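Local coordinates for isomerase/lactonizing enzyme (Agrobacterium tumefaciens, PDB 1RVK), which is of unknown function but belongs to the enolase superfamily and binds magnesium, so it probably abstracts a proton alpha to a carboxylate of its substrate, at residues P54-P59 with T97-A102; K184-A189 with H209-T214. All coordinates share one frame; numbering follows the deposited sequence.

In the fold
Contact 1 and contact 2 lie in the two different parts of an enolase-superfamily chain. Residues 54-59 and 97-102 belong to the N-terminal domain, where the loop after strand 47-52 meets the start of helix 98-116; residues 184-189 and 209-214 belong to the barrel, whose parallel strand 202-206 ends in the metal ligand Asp206. The contact centres are 33 Å apart and their nearest atoms about 13 Å apart, so they do not touch. The side chains of Arg99 in contact 1 and Tyr211 in contact 2 each lie about 13 Å from the magnesium ion bound by Asp206, Glu232 and Glu258, too far for coordination.

Contact 1. Residues P54-P59 with T97-A102; sequences PEIVRP and TDRTLA
Ile56 lays its terminal methyl over one face of the Arg99 guanidinium: CD1 of Ile56 sits 3.3 Å above that plane, offset toward its rim, and 3.4 Å from Arg99 NH1. The height above the plane is the evidence for a face approach; the distance from Ile56 CD1 to Arg99 CZ, 3.5 Å, adds that the methyl sits near the NH1-CZ bond. The arginine chain is bent at both chi2 (-59°) and chi3 (-70°), and this folding brings the guanidinium back over the methyl, while Arg99 CB lies 3.8 Å from Ile56 CD1. The contact is therefore aliphatic carbon against a flat charged group, with the planar face, and not an N-H, turned to the isoleucine.

On the next residue of the helix the interaction becomes polar. Thr100 OG1 donates to Ile56 O over 2.8 Å, meeting the oxygen in the carbonyl plane on a lone pair, with a C=O...donor angle of 144°. The threonine hydroxyl thus satisfies a main-chain oxygen of the 3-10 turn 54-56, while Ile56 CG2 lies 3.6 Å from the same OG1.

The hydrogen bond and the methyl packing join the loop leaving strand 47-52 of the N-terminal antiparallel sheet to the first turn of helix 98-116, the sheet-plus-helices arrangement of the enolase-type N-terminal domain. Val61 and Val66 of helix 59-70 also touch Thr100. Thr97 is the N-cap of helix 98-116, its OG1 accepting from Thr100 N at 3.3 Å, so Thr100 is bound through its backbone N-H as well as its hydroxyl.

Within the loop, Arg58 folds back on its own turn: NH1 gives a hydrogen bond of 2.9 Å to Glu55 O, which lies in the guanidinium plane. Its pairing with the Glu55 carboxylate is long, the oxygen well out of that plane, and no N-H points at it.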
ATOM      1  N   PRO A  54       2.777 -12.276 -10.648  1.00 15.10           N
ATOM      2  CA  PRO A  54       3.113 -13.668 -10.971  1.00 14.39           C
ATOM      3  C   PRO A  54       4.345 -14.257 -10.279  1.00 14.68           C
ATOM      4  O   PRO A  54       4.281 -15.358  -9.735  1.00 14.75           O
ATOM      5  CB  PRO A  54       3.268 -13.637 -12.491  1.00 16.43           C
ATOM      6  CG  PRO A  54       2.257 -12.605 -12.897  1.00 16.46           C
ATOM      7  CD  PRO A  54       2.494 -11.510 -11.876  1.00 15.36           C
ATOM      8  N   GLU A  55       5.463 -13.532 -10.298  1.00 13.32           N
ATOM      9  CA  GLU A  55       6.702 -14.025  -9.694  1.00 14.02           C
ATOM     10  C   GLU A  55       6.604 -14.331  -8.202  1.00 14.81           C
ATOM     11  O   GLU A  55       7.318 -15.190  -7.686  1.00 14.80           O
ATOM     12  CB  GLU A  55       7.841 -13.023  -9.926  1.00 14.50           C
ATOM     13  CG  GLU A  55       8.310 -12.934 -11.372  1.00 17.74           C
ATOM     14  CD  GLU A  55       8.927 -14.230 -11.869  1.00 19.20           C
ATOM     15  OE1 GLU A  55       8.590 -14.653 -12.996  1.00 21.35           O
ATOM     16  OE2 GLU A  55       9.753 -14.820 -11.141  1.00 17.25           O
ATOM     17  N   ILE A  56       5.716 -13.628  -7.514  1.00 14.37           N
ATOM     18  CA  ILE A  56       5.541 -13.803  -6.077  1.00 14.45           C
ATOM     19  C   ILE A  56       4.872 -15.125  -5.703  1.00 15.13           C
ATOM     20  O   ILE A  56       5.082 -15.647  -4.607  1.00 16.66           O
ATOM     21  CB  ILE A  56       4.752 -12.602  -5.509  1.00 13.39           C
ATOM     22  CG1 ILE A  56       5.604 -11.339  -5.665  1.00 13.30           C
ATOM     23  CG2 ILE A  56       4.387 -12.832  -4.046  1.00 15.12           C
ATOM     24  CD1 ILE A  56       4.838 -10.036  -5.489  1.00 13.44           C
ATOM     25  N   VAL A  57       4.080 -15.672  -6.620  1.00 14.73           N
ATOM     26  CA  VAL A  57       3.392 -16.938  -6.386  1.00 15.16           C
ATOM     27  C   VAL A  57       3.707 -17.936  -7.497  1.00 14.94           C
ATOM     28  O   VAL A  57       2.859 -18.749  -7.877  1.00 13.97           O
ATOM     29  CB  VAL A  57       1.862 -16.745  -6.313  1.00 16.96           C
ATOM     30  CG1 VAL A  57       1.494 -15.959  -5.061  1.00 18.04           C
ATOM     31  CG2 VAL A  57       1.370 -16.023  -7.558  1.00 17.36           C
ATOM     32  N   ARG A  58       4.929 -17.872  -8.019  1.00 14.76           N
ATOM     33  CA  ARG A  58       5.335 -18.786  -9.081  1.00 14.39           C
ATOM     34  C   ARG A  58       5.443 -20.205  -8.515  1.00 14.93           C
ATOM     35  O   ARG A  58       5.512 -20.400  -7.300  1.00 14.64           O
ATOM     36  CB  ARG A  58       6.666 -18.328  -9.703  1.00 14.45           C
ATOM     37  CG  ARG A  58       7.875 -18.334  -8.768  1.00 12.99           C
ATOM     38  CD  ARG A  58       9.094 -17.768  -9.490  1.00 15.65           C
ATOM     39  NE  ARG A  58      10.342 -17.974  -8.758  1.00 13.58           N
ATOM     40  CZ  ARG A  58      10.699 -17.305  -7.665  1.00 15.26           C
ATOM     41  NH1 ARG A  58       9.906 -16.370  -7.161  1.00 12.69           N
ATOM     42  NH2 ARG A  58      11.861 -17.571  -7.078  1.00 15.40           N
ATOM     43  N   PRO A  59       5.443 -21.219  -9.392  1.00 15.41           N
ATOM     44  CA  PRO A  59       5.534 -22.616  -8.958  1.00 15.06           C
ATOM     45  C   PRO A  59       6.596 -22.936  -7.910  1.00 14.97           C
ATOM     46  O   PRO A  59       6.321 -23.655  -6.947  1.00 16.26           O
ATOM     47  CB  PRO A  59       5.760 -23.361 -10.266  1.00 16.43           C
ATOM     48  CG  PRO A  59       4.927 -22.555 -11.229  1.00 16.35           C
ATOM     49  CD  PRO A  59       5.315 -21.136 -10.859  1.00 14.77           C
ATOM     50  N   THR A  97       9.499 -14.559   0.244  1.00 14.75           N
ATOM     51  CA  THR A  97       9.435 -13.154   0.639  1.00 13.85           C
ATOM     52  C   THR A  97       8.214 -12.724   1.437  1.00 13.52           C
ATOM     53  O   THR A  97       7.224 -13.454   1.527  1.00 12.47           O
ATOM     54  CB  THR A  97       9.498 -12.275  -0.604  1.00 13.87           C
ATOM     55  OG1 THR A  97       8.295 -12.456  -1.366  1.00 13.96           O
ATOM     56  CG2 THR A  97      10.697 -12.667  -1.463  1.00 14.34           C
ATOM     57  N   ASP A  98       8.290 -11.526   2.019  1.00 11.73           N
ATOM     58  CA  ASP A  98       7.163 -10.996   2.781  1.00 12.48           C
ATOM     59  C   ASP A  98       5.980 -10.845   1.831  1.00 12.35           C
ATOM     60  O   ASP A  98       4.823 -10.952   2.244  1.00 12.31           O
ATOM     61  CB  ASP A  98       7.490  -9.627   3.395  1.00 14.34           C
ATOM     62  CG  ASP A  98       8.557  -9.700   4.471  1.00 19.75           C
ATOM     63  OD1 ASP A  98       8.780 -10.798   5.027  1.00 20.01           O
ATOM     64  OD2 ASP A  98       9.163  -8.648   4.773  1.00 20.01           O
ATOM     65  N   ARG A  99       6.273 -10.590   0.559  1.00 13.62           N
ATOM     66  CA  ARG A  99       5.221 -10.449  -0.439  1.00 13.88           C
ATOM     67  C   ARG A  99       4.450 -11.759  -0.588  1.00 13.63           C
ATOM     68  O   ARG A  99       3.230 -11.749  -0.738  1.00 12.28           O
ATOM     69  CB  ARG A  99       5.804 -10.028  -1.795  1.00 15.20           C
ATOM     70  CG  ARG A  99       6.195  -8.555  -1.879  1.00 17.52           C
ATOM     71  CD  ARG A  99       4.997  -7.645  -1.622  1.00 20.70           C
ATOM     72  NE  ARG A  99       4.015  -7.671  -2.706  1.00 24.16           N
ATOM     73  CZ  ARG A  99       4.163  -7.046  -3.871  1.00 27.55           C
ATOM     74  NH1 ARG A  99       3.216  -7.130  -4.796  1.00 29.22           N
ATOM     75  NH2 ARG A  99       5.252  -6.329  -4.111  1.00 26.12           N
ATOM     76  N   THR A 100       5.153 -12.889  -0.554  1.00 12.97           N
ATOM     77  CA  THR A 100       4.470 -14.179  -0.669  1.00 13.30           C
ATOM     78  C   THR A 100       3.629 -14.416   0.588  1.00 13.33           C
ATOM     79  O   THR A 100       2.498 -14.896   0.512  1.00 13.16           O
ATOM     80  CB  THR A 100       5.473 -15.345  -0.839  1.00 12.98           C
ATOM     81  OG1 THR A 100       6.173 -15.195  -2.078  1.00 12.74           O
ATOM     82  CG2 THR A 100       4.745 -16.683  -0.848  1.00 13.09           C
ATOM     83  N   LEU A 101       4.183 -14.076   1.747  1.00 12.30           N
ATOM     84  CA  LEU A 101       3.455 -14.236   2.999  1.00 12.93           C
ATOM     85  C   LEU A 101       2.168 -13.410   2.977  1.00 12.95           C
ATOM     86  O   LEU A 101       1.121 -13.858   3.446  1.00 13.90           O
ATOM     87  CB  LEU A 101       4.324 -13.777   4.178  1.00 14.62           C
ATOM     88  CG  LEU A 101       5.316 -14.746   4.830  1.00 18.74           C
ATOM     89  CD1 LEU A 101       4.548 -15.688   5.725  1.00 22.35           C
ATOM     90  CD2 LEU A 101       6.117 -15.503   3.782  1.00 18.19           C
ATOM     91  N   ALA A 102       2.251 -12.201   2.429  1.00 10.93           N
ATOM     92  CA  ALA A 102       1.098 -11.308   2.374  1.00 12.43           C
ATOM     93  C   ALA A 102      -0.067 -11.853   1.558  1.00 12.80           C
ATOM     94  O   ALA A 102      -1.217 -11.791   1.998  1.00 14.21           O
ATOM     95  CB  ALA A 102       1.516  -9.947   1.822  1.00 11.57           C
TER

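Contact 2. Residues K184-A189 with H209-T214; sequences KMDLKA and HWYSRT
The backbones stand well apart: the nearest CA atoms, those of Asp186 on helix 183-197 and Tyr211 in the loop before helix 213-224, are 11.9 Å from each other, so two side chains reaching from opposite directions must span the gap. Tyr211 OH donates a hydrogen bond of 2.7 Å to Asp186 OD1. The oxygen lies at the edge of the tyrosine ring, in its plane, whereas the hydroxyl meets the carboxylate from above, 49° out of the carboxylate plane. The ring and carboxylate planes are turned 67° apart. In Asp186, whose CB already points toward the tyrosine segment, CG is anti to the carbonyl carbon and beside the backbone N (chi1 -68°), which carries the carboxylate off the helix to the phenol. Both residues are buried, and the bond gives the hydroxyl and the carboxylate a polar partner there. Leu219 of helix 213-224 packs against Asp186, and Phe208 meets the Tyr211 ring edge-to-face. The bond links one outer helix to the loop that follows strand 202-206, a tie between successive beta-alpha units at the C-terminal, metal-binding end of the TIM-type barrel of the enolase superfamily.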
ATOM      1  N   LYS A 184      15.373  21.192  -4.796  1.00 14.79           N
ATOM      2  CA  LYS A 184      14.729  22.453  -5.136  1.00 15.59           C
ATOM      3  C   LYS A 184      13.459  22.245  -5.953  1.00 15.06           C
ATOM      4  O   LYS A 184      12.467  22.935  -5.735  1.00 14.88           O
ATOM      5  CB  LYS A 184      15.699  23.367  -5.887  1.00 18.26           C
ATOM      6  CG  LYS A 184      16.794  23.922  -4.995  1.00 22.98           C
ATOM      7  CD  LYS A 184      17.709  24.867  -5.751  1.00 26.89           C
ATOM      8  CE  LYS A 184      18.746  25.479  -4.819  1.00 31.38           C
ATOM      9  NZ  LYS A 184      19.586  24.438  -4.163  1.00 32.58           N
HETATM   10  N   MSE A 185      13.488  21.300  -6.890  1.00 15.64           N
HETATM   11  CA  MSE A 185      12.313  21.022  -7.712  1.00 15.74           C
HETATM   12  C   MSE A 185      11.202  20.442  -6.849  1.00 14.84           C
HETATM   13  O   MSE A 185      10.040  20.826  -6.978  1.00 14.93           O
HETATM   14  CB  MSE A 185      12.655  20.039  -8.838  1.00 17.36           C
HETATM   15  CG  MSE A 185      13.425  20.651  -9.995  1.00 18.58           C
HETATM   16 SE   MSE A 185      12.393  22.003 -10.932  1.00 28.75          SE
HETATM   17  CE  MSE A 185      11.296  20.850 -12.007  1.00 23.73           C
ATOM     18  N   ASP A 186      11.561  19.511  -5.968  1.00 13.90           N
ATOM     19  CA  ASP A 186      10.584  18.896  -5.077  1.00 12.83           C
ATOM     20  C   ASP A 186       9.876  19.966  -4.249  1.00 13.32           C
ATOM     21  O   ASP A 186       8.654  19.938  -4.091  1.00 13.20           O
ATOM     22  CB  ASP A 186      11.278  17.901  -4.138  1.00 13.84           C
ATOM     23  CG  ASP A 186      11.804  16.678  -4.866  1.00 15.37           C
ATOM     24  OD1 ASP A 186      12.470  15.839  -4.215  1.00 15.21           O
ATOM     25  OD2 ASP A 186      11.551  16.546  -6.082  1.00 13.99           O
ATOM     26  N   LEU A 187      10.646  20.913  -3.721  1.00 13.49           N
ATOM     27  CA  LEU A 187      10.069  21.980  -2.912  1.00 13.54           C
ATOM     28  C   LEU A 187       9.174  22.897  -3.739  1.00 14.82           C
ATOM     29  O   LEU A 187       8.175  23.401  -3.232  1.00 12.70           O
ATOM     30  CB  LEU A 187      11.168  22.795  -2.228  1.00 15.07           C
ATOM     31  CG  LEU A 187      11.829  22.116  -1.024  1.00 17.14           C
ATOM     32  CD1 LEU A 187      13.010  22.942  -0.536  1.00 17.14           C
ATOM     33  CD2 LEU A 187      10.800  21.945   0.078  1.00 17.77           C
ATOM     34  N   LYS A 188       9.529  23.116  -5.003  1.00 14.56           N
ATOM     35  CA  LYS A 188       8.706  23.965  -5.866  1.00 16.32           C
ATOM     36  C   LYS A 188       7.354  23.306  -6.096  1.00 14.94           C
ATOM     37  O   LYS A 188       6.327  23.980  -6.159  1.00 14.15           O
ATOM     38  CB  LYS A 188       9.371  24.202  -7.223  1.00 16.75           C
ATOM     39  CG  LYS A 188      10.550  25.161  -7.208  1.00 22.33           C
ATOM     40  CD  LYS A 188      10.887  25.591  -8.630  1.00 24.93           C
ATOM     41  CE  LYS A 188      12.279  26.190  -8.735  1.00 30.25           C
ATOM     42  NZ  LYS A 188      13.338  25.146  -8.586  1.00 34.89           N
ATOM     43  N   ALA A 189       7.357  21.985  -6.239  1.00 14.71           N
ATOM     44  CA  ALA A 189       6.114  21.251  -6.448  1.00 12.83           C
ATOM     45  C   ALA A 189       5.246  21.385  -5.205  1.00 14.49           C
ATOM     46  O   ALA A 189       4.048  21.649  -5.295  1.00 13.42           O
ATOM     47  CB  ALA A 189       6.407  19.784  -6.723  1.00 14.03           C
ATOM     48  N   HIS A 209      13.405   8.296  -2.264  1.00 12.02           N
ATOM     49  CA  HIS A 209      13.671   7.456  -1.093  1.00 12.71           C
ATOM     50  C   HIS A 209      15.111   7.245  -0.637  1.00 12.52           C
ATOM     51  O   HIS A 209      15.342   6.477   0.300  1.00 13.24           O
ATOM     52  CB  HIS A 209      13.058   6.069  -1.306  1.00 12.90           C
ATOM     53  CG  HIS A 209      11.700   6.088  -1.933  1.00 14.91           C
ATOM     54  ND1 HIS A 209      10.608   6.675  -1.334  1.00 16.37           N
ATOM     55  CD2 HIS A 209      11.251   5.553  -3.094  1.00 14.90           C
ATOM     56  CE1 HIS A 209       9.543   6.501  -2.098  1.00 16.03           C
ATOM     57  NE2 HIS A 209       9.906   5.822  -3.171  1.00 14.34           N
ATOM     58  N   TRP A 210      16.075   7.907  -1.269  1.00 12.80           N
ATOM     59  CA  TRP A 210      17.470   7.701  -0.894  1.00 12.50           C
ATOM     60  C   TRP A 210      18.307   8.976  -0.780  1.00 13.02           C
ATOM     61  O   TRP A 210      19.515   8.951  -1.040  1.00 11.82           O
ATOM     62  CB  TRP A 210      18.138   6.761  -1.904  1.00 14.08           C
ATOM     63  CG  TRP A 210      17.422   5.455  -2.126  1.00 13.65           C
ATOM     64  CD1 TRP A 210      17.653   4.272  -1.486  1.00 14.48           C
ATOM     65  CD2 TRP A 210      16.388   5.199  -3.085  1.00 14.26           C
ATOM     66  NE1 TRP A 210      16.831   3.288  -1.995  1.00 16.28           N
ATOM     67  CE2 TRP A 210      16.045   3.832  -2.977  1.00 14.27           C
ATOM     68  CE3 TRP A 210      15.718   5.992  -4.027  1.00 14.81           C
ATOM     69  CZ2 TRP A 210      15.061   3.240  -3.776  1.00 14.36           C
ATOM     70  CZ3 TRP A 210      14.738   5.404  -4.822  1.00 16.39           C
ATOM     71  CH2 TRP A 210      14.421   4.039  -4.690  1.00 15.23           C
ATOM     72  N   TYR A 211      17.682  10.087  -0.402  1.00 12.43           N
ATOM     73  CA  TYR A 211      18.424  11.342  -0.244  1.00 11.55           C
ATOM     74  C   TYR A 211      19.422  11.215   0.899  1.00 11.13           C
ATOM     75  O   TYR A 211      19.190  10.486   1.861  1.00 10.97           O
ATOM     76  CB  TYR A 211      17.483  12.500   0.104  1.00 11.73           C
ATOM     77  CG  TYR A 211      16.873  13.233  -1.070  1.00 12.34           C
ATOM     78  CD1 TYR A 211      15.497  13.441  -1.135  1.00 12.55           C
ATOM     79  CD2 TYR A 211      17.672  13.767  -2.084  1.00 11.56           C
ATOM     80  CE1 TYR A 211      14.924  14.164  -2.180  1.00 12.64           C
ATOM     81  CE2 TYR A 211      17.110  14.493  -3.137  1.00 13.76           C
ATOM     82  CZ  TYR A 211      15.734  14.687  -3.173  1.00 14.25           C
ATOM     83  OH  TYR A 211      15.164  15.410  -4.190  1.00 14.90           O
ATOM     84  N   SER A 212      20.531  11.940   0.788  1.00 11.09           N
ATOM     85  CA  SER A 212      21.542  11.954   1.838  1.00 11.56           C
ATOM     86  C   SER A 212      20.928  12.694   3.030  1.00 12.05           C
ATOM     87  O   SER A 212      19.879  13.318   2.900  1.00 12.19           O
ATOM     88  CB  SER A 212      22.769  12.722   1.362  1.00 13.29           C
ATOM     89  OG  SER A 212      22.418  14.066   1.069  1.00 13.00           O
ATOM     90  N   ARG A 213      21.578  12.630   4.188  1.00 11.89           N
ATOM     91  CA  ARG A 213      21.064  13.332   5.357  1.00 11.65           C
ATOM     92  C   ARG A 213      20.978  14.831   5.068  1.00 12.07           C
ATOM     93  O   ARG A 213      19.973  15.465   5.375  1.00 12.85           O
ATOM     94  CB  ARG A 213      21.964  13.111   6.579  1.00 11.01           C
ATOM     95  CG  ARG A 213      21.894  11.717   7.195  1.00 11.19           C
ATOM     96  CD  ARG A 213      22.620  11.699   8.531  1.00 12.14           C
ATOM     97  NE  ARG A 213      22.680  10.370   9.136  1.00 10.40           N
ATOM     98  CZ  ARG A 213      23.084  10.145  10.381  1.00 11.43           C
ATOM     99  NH1 ARG A 213      23.458  11.161  11.146  1.00 12.65           N
ATOM    100  NH2 ARG A 213      23.127   8.907  10.860  1.00 12.73           N
ATOM    101  N   THR A 214      22.025  15.393   4.468  1.00 13.41           N
ATOM    102  CA  THR A 214      22.039  16.825   4.172  1.00 14.64           C
ATOM    103  C   THR A 214      20.913  17.255   3.232  1.00 14.23           C
ATOM    104  O   THR A 214      20.306  18.307   3.438  1.00 14.39           O
ATOM    105  CB  THR A 214      23.401  17.282   3.580  1.00 14.94           C
ATOM    106  OG1 THR A 214      23.748  16.464   2.456  1.00 15.85           O
ATOM    107  CG2 THR A 214      24.495  17.188   4.637  1.00 17.33           C
TER